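Local coordinates for protein ribosomal RNA small subunit methyltransferase E (Bacillus subtilis, PDB 1VHK) that probably methylates the N3 position of a uridine in 16S rRNA, using S-adenosyl-L-methionine as methyl donor and acting on the assembled 30S subunit, at residues 101-107 with 241-245; 113-118 with 207-212. All blocks are in the same frame, centred on the assembly; numbering follows the deposited sequence.

Interaction 1 (101-107 with 241-245); sequences KGTELGA and LYALS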
loop_
_atom_site.group_PDB
_atom_site.type_symbol
_atom_site.label_atom_id
_atom_site.label_comp_id
_atom_site.label_asym_id
_atom_site.label_seq_id
_atom_site.Cartn_x
_atom_site.Cartn_y
_atom_site.Cartn_z
ATOM N N LYS A 101 -1.330 1.718 -6.461
ATOM C CA LYS A 101 -1.262 1.115 -5.111
ATOM C C LYS A 101 -2.519 1.448 -4.343
ATOM O O LYS A 101 -3.161 0.552 -3.765
ATOM C CB LYS A 101 0.043 1.432 -4.436
ATOM C CG LYS A 101 1.195 1.490 -5.424
ATOM C CD LYS A 101 2.082 0.297 -5.402
ATOM C CE LYS A 101 2.565 -0.118 -6.785
ATOM N NZ LYS A 101 1.938 -1.436 -7.156
ATOM N N GLY A 102 -2.988 2.708 -4.496
ATOM C CA GLY A 102 -4.187 3.181 -3.942
ATOM C C GLY A 102 -5.359 2.251 -4.196
ATOM O O GLY A 102 -6.218 2.084 -3.311
ATOM N N THR A 103 -5.543 1.786 -5.437
ATOM C CA THR A 103 -6.621 0.839 -5.706
ATOM C C THR A 103 -6.323 -0.476 -4.970
ATOM O O THR A 103 -7.199 -0.989 -4.247
ATOM C CB THR A 103 -6.846 0.596 -7.217
ATOM O OG1 THR A 103 -7.055 1.862 -7.872
ATOM C CG2 THR A 103 -8.071 -0.275 -7.484
ATOM N N GLU A 104 -5.097 -1.001 -5.090
ATOM C CA GLU A 104 -4.779 -2.248 -4.379
ATOM C C GLU A 104 -5.230 -2.060 -2.906
ATOM O O GLU A 104 -5.979 -2.878 -2.405
ATOM C CB GLU A 104 -3.340 -2.681 -4.399
ATOM C CG GLU A 104 -2.493 -2.610 -5.621
ATOM C CD GLU A 104 -1.031 -2.996 -5.509
ATOM O OE1 GLU A 104 -0.647 -3.902 -4.743
ATOM O OE2 GLU A 104 -0.176 -2.406 -6.234
ATOM N N LEU A 105 -4.876 -0.948 -2.246
ATOM C CA LEU A 105 -5.243 -0.696 -0.900
ATOM C C LEU A 105 -6.665 -0.313 -0.567
ATOM O O LEU A 105 -6.929 0.049 0.606
ATOM C CB LEU A 105 -4.253 0.287 -0.231
ATOM C CG LEU A 105 -2.821 -0.263 -0.196
ATOM C CD1 LEU A 105 -1.817 0.867 -0.080
ATOM C CD2 LEU A 105 -2.646 -1.295 0.916
ATOM N N GLY A 106 -7.631 -0.356 -1.466
ATOM C CA GLY A 106 -8.998 -0.064 -1.174
ATOM C C GLY A 106 -9.548 1.296 -1.414
ATOM O O GLY A 106 -10.744 1.517 -1.105
ATOM N N ALA A 107 -8.808 2.271 -1.888
ATOM C CA ALA A 107 -9.313 3.619 -2.134
ATOM C C ALA A 107 -10.589 3.589 -2.956
ATOM O O ALA A 107 -10.710 2.814 -3.906
ATOM C CB ALA A 107 -8.249 4.414 -2.909
ATOM N N LEU A 241 -0.645 5.874 0.831
ATOM C CA LEU A 241 -0.493 4.432 0.973
ATOM C C LEU A 241 -0.545 4.038 2.456
ATOM O O LEU A 241 -1.347 3.195 2.831
ATOM C CB LEU A 241 0.837 4.009 0.361
ATOM C CG LEU A 241 0.823 3.603 -1.109
ATOM C CD1 LEU A 241 -0.224 4.363 -1.939
ATOM C CD2 LEU A 241 2.215 3.803 -1.680
ATOM N N TYR A 242 0.229 4.760 3.259
ATOM C CA TYR A 242 0.167 4.640 4.711
ATOM C C TYR A 242 -1.274 4.828 5.194
ATOM O O TYR A 242 -1.850 4.031 5.950
ATOM C CB TYR A 242 1.045 5.757 5.302
ATOM C CG TYR A 242 1.082 5.843 6.797
ATOM C CD1 TYR A 242 2.201 5.372 7.477
ATOM C CD2 TYR A 242 0.034 6.388 7.543
ATOM C CE1 TYR A 242 2.278 5.431 8.857
ATOM C CE2 TYR A 242 0.093 6.440 8.920
ATOM C CZ TYR A 242 1.219 5.968 9.573
ATOM O OH TYR A 242 1.315 6.013 10.947
ATOM N N ALA A 243 -1.860 5.970 4.776
ATOM C CA ALA A 243 -3.234 6.246 5.156
ATOM C C ALA A 243 -4.195 5.128 4.795
ATOM O O ALA A 243 -5.048 4.790 5.620
ATOM C CB ALA A 243 -3.735 7.555 4.541
ATOM N N LEU A 244 -4.148 4.553 3.588
ATOM C CA LEU A 244 -5.168 3.552 3.263
ATOM C C LEU A 244 -4.887 2.282 4.093
ATOM O O LEU A 244 -5.818 1.613 4.506
ATOM C CB LEU A 244 -5.277 3.199 1.838
ATOM C CG LEU A 244 -6.073 3.841 0.757
ATOM C CD1 LEU A 244 -7.207 4.696 1.255
ATOM C CD2 LEU A 244 -5.178 4.572 -0.254
ATOM N N SER A 245 -3.612 1.958 4.228
ATOM C CA SER A 245 -3.176 0.800 4.957
ATOM C C SER A 245 -3.568 0.889 6.420
ATOM O O SER A 245 -4.139 -0.082 6.931
ATOM C CB SER A 245 -1.651 0.583 4.812
ATOM O OG SER A 245 -1.347 0.395 3.427
#

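Interaction 2 (113-118 with 207-212); sequences FQAARS and PEGGLT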
loop_
_atom_site.group_PDB
_atom_site.type_symbol
_atom_site.label_atom_id
_atom_site.label_comp_id
_atom_site.label_asym_id
_atom_site.label_seq_id
_atom_site.Cartn_x
_atom_site.Cartn_y
_atom_site.Cartn_z
ATOM N N PHE A 113 -5.578 17.459 -8.138
ATOM C CA PHE A 113 -5.941 18.888 -8.163
ATOM C C PHE A 113 -4.719 19.742 -8.311
ATOM O O PHE A 113 -3.648 19.309 -7.888
ATOM C CB PHE A 113 -6.777 19.260 -6.928
ATOM C CG PHE A 113 -5.987 19.217 -5.647
ATOM C CD1 PHE A 113 -6.012 18.100 -4.833
ATOM C CD2 PHE A 113 -5.203 20.290 -5.278
ATOM C CE1 PHE A 113 -5.263 18.066 -3.680
ATOM C CE2 PHE A 113 -4.416 20.243 -4.149
ATOM C CZ PHE A 113 -4.443 19.115 -3.347
ATOM N N GLN A 114 -4.870 20.900 -8.973
ATOM C CA GLN A 114 -3.681 21.765 -9.138
ATOM C C GLN A 114 -3.297 22.309 -7.773
ATOM O O GLN A 114 -4.191 22.849 -7.086
ATOM C CB GLN A 114 -4.000 22.954 -10.051
ATOM C CG GLN A 114 -2.776 23.671 -10.590
ATOM C CD GLN A 114 -1.872 22.779 -11.412
ATOM O OE1 GLN A 114 -2.361 21.949 -12.211
ATOM N NE2 GLN A 114 -0.550 22.892 -11.248
ATOM N N ALA A 115 -2.062 22.197 -7.353
ATOM C CA ALA A 115 -1.709 22.782 -6.038
ATOM C C ALA A 115 -0.671 23.886 -6.203
ATOM O O ALA A 115 0.217 23.801 -7.055
ATOM C CB ALA A 115 -1.240 21.669 -5.122
ATOM N N ALA A 116 -0.647 24.844 -5.281
ATOM C CA ALA A 116 0.266 25.977 -5.337
ATOM C C ALA A 116 1.689 25.562 -5.652
ATOM O O ALA A 116 2.358 26.154 -6.528
ATOM C CB ALA A 116 0.188 26.780 -4.053
ATOM N N ARG A 117 2.195 24.516 -4.983
ATOM C CA ARG A 117 3.533 24.038 -5.262
ATOM C C ARG A 117 3.593 22.965 -6.335
ATOM O O ARG A 117 4.686 22.437 -6.567
ATOM C CB ARG A 117 4.235 23.565 -3.991
ATOM C CG ARG A 117 4.742 24.730 -3.146
ATOM C CD ARG A 117 4.578 24.430 -1.675
ATOM N NE ARG A 117 5.045 25.540 -0.844
ATOM C CZ ARG A 117 5.321 25.381 0.447
ATOM N NH1 ARG A 117 5.166 24.203 1.037
ATOM N NH2 ARG A 117 5.789 26.412 1.134
ATOM N N SER A 118 2.484 22.615 -6.972
ATOM C CA SER A 118 2.501 21.657 -8.069
ATOM C C SER A 118 3.359 22.243 -9.208
ATOM O O SER A 118 2.960 23.187 -9.877
ATOM C CB SER A 118 1.117 21.359 -8.607
ATOM O OG SER A 118 0.415 20.424 -7.855
ATOM N N PRO A 207 1.780 18.259 -2.866
ATOM C CA PRO A 207 2.760 17.747 -3.825
ATOM C C PRO A 207 4.153 17.749 -3.213
ATOM O O PRO A 207 4.265 17.994 -2.007
ATOM C CB PRO A 207 2.695 18.783 -4.944
ATOM C CG PRO A 207 2.399 20.066 -4.236
ATOM C CD PRO A 207 1.485 19.684 -3.098
ATOM N N GLU A 208 5.179 17.388 -3.969
ATOM C CA GLU A 208 6.549 17.357 -3.463
ATOM C C GLU A 208 6.838 18.556 -2.567
ATOM O O GLU A 208 7.433 18.453 -1.499
ATOM C CB GLU A 208 7.563 17.349 -4.605
ATOM C CG GLU A 208 7.641 16.075 -5.411
ATOM C CD GLU A 208 6.564 15.896 -6.446
ATOM O OE1 GLU A 208 5.707 16.775 -6.603
ATOM O OE2 GLU A 208 6.542 14.826 -7.103
ATOM N N GLY A 209 6.498 19.755 -3.064
ATOM C CA GLY A 209 6.653 20.952 -2.273
ATOM C C GLY A 209 5.818 20.888 -1.001
ATOM O O GLY A 209 6.266 21.398 0.030
ATOM N N GLY A 210 4.610 20.354 -1.062
ATOM C CA GLY A 210 3.763 20.258 0.134
ATOM C C GLY A 210 2.679 21.324 0.098
ATOM O O GLY A 210 2.792 22.297 -0.657
ATOM N N LEU A 211 1.599 21.127 0.850
ATOM C CA LEU A 211 0.542 22.151 0.861
ATOM C C LEU A 211 1.125 23.453 1.412
ATOM O O LEU A 211 2.225 23.472 1.968
ATOM C CB LEU A 211 -0.679 21.720 1.635
ATOM C CG LEU A 211 -1.510 20.570 1.041
ATOM C CD1 LEU A 211 -2.267 19.844 2.137
ATOM C CD2 LEU A 211 -2.457 21.105 -0.021
ATOM N N THR A 212 0.411 24.541 1.184
ATOM C CA THR A 212 0.901 25.860 1.632
ATOM C C THR A 212 0.171 26.337 2.857
ATOM O O THR A 212 -1.006 25.963 3.054
ATOM C CB THR A 212 0.747 26.820 0.434
ATOM O OG1 THR A 212 1.953 27.562 0.272
ATOM C CG2 THR A 212 -0.444 27.734 0.546
#

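Interaction 1 (101-107 with 241-245)
Apolar packing sets the last turn of helix 94-104 and the residues just after it against the early turns of helix 239-253, deep in the methyltransferase domain. All seven touching residues are buried, and 315 Å² is covered between the segments. L105 and L244, whose CA atoms lie 5.9 Å apart, dominate: both CA-to-CB bonds point across, and L105 CB meets L244 CB at 3.7 Å. L105 CD1 also reaches L241 CG at 3.9 Å. G102 CA lies 4.1 Å from L244 CD2, and A107 CB touches L244 CD2 at 4.1 Å. Helix 94-104 ends here in a Schellman motif: A107 N bonds to G102 O (3.0 Å) and G106 N to T103 O (2.9 Å), with G106 as C-prime residue at phi 96°. In SPOUT methyltransferases the C-terminal helix follows the knotted segment and commonly lies at the dimer interface; accordingly L105 packs on Y242 of the second subunit. S245 OG donates a hydrogen bond to L241 O (2.9 Å) and abuts L105 CD2 at 3.3 Å. K101 NZ pairs with E104 OE2 at 2.5 Å, and both charges also form salt bridges with the second subunit, to its E237 and R235 respectively.

Interaction 2 (113-118 with 207-212)
Two loops of the SPOUT methyltransferase domain meet beyond the C-terminal ends of parallel strands 109-113 and 200-205, which flank strand 82-88 in the sheet. Residues 207-210 (PEGG) form most of the glycine-rich GPEGG motif of the RsmE family, and by analogy with relatives this loop probably helps form the cofactor pocket. Segment 113-118 is organised internally: a type I turn from A115 to S118 is closed by S118 N to A115 O (2.6 Å), and A115 N bonds to S118 OG (3.1 Å), a hydroxyl that also bonds to L89 O. E215 satisfies donors on both loops, taking A116 N on OE1 and T212 N on OE2. E208 OE2 leads elsewhere, to K94 in a salt bridge and to K91 N. Across the interface polar contact is poorer. R117 NH1 makes only weak hydrogen bonds, to G209 O (3.2 Å, 123°) and G210 O (3.5 Å, 146°); L211 O, also 3.2 Å from R117 NH1, has too poor an angle. Apolar contacts supplement them: A115 CB lies 3.9 Å from P207 CD, and the F113 ring edge at CZ approaches L211 CD2 at 4.4 Å. Glycine is needed at G210 by its backbone angles (104°/159°) and at G209 by crowding: an ideal CB there would sit 2.6 Å from R117 CB.

How the interactions relate
Interaction 1 is wholly buried, about 8 Å from the centre of the chain, whereas interaction 2 is partly exposed and about 22 Å out; their centres are 21 Å apart, and the nearest atoms, about 13 Å apart, do not touch. They share no segment, yet both lie around the same parallel sheet: 101-107 runs toward strand 109-113, from whose far end 113-118 departs. Interaction 1 joins a helix end to a helix through leucine packing and adjoins the second subunit. Interaction 2 joins irregular loops that no other chain of the assembly touches, and relies on backbone carbonyls, an arginine and a proline. Both use a glycine at positive phi, G106 and G210; only in interaction 2 does a glycine, G209, also make room for a neighbour.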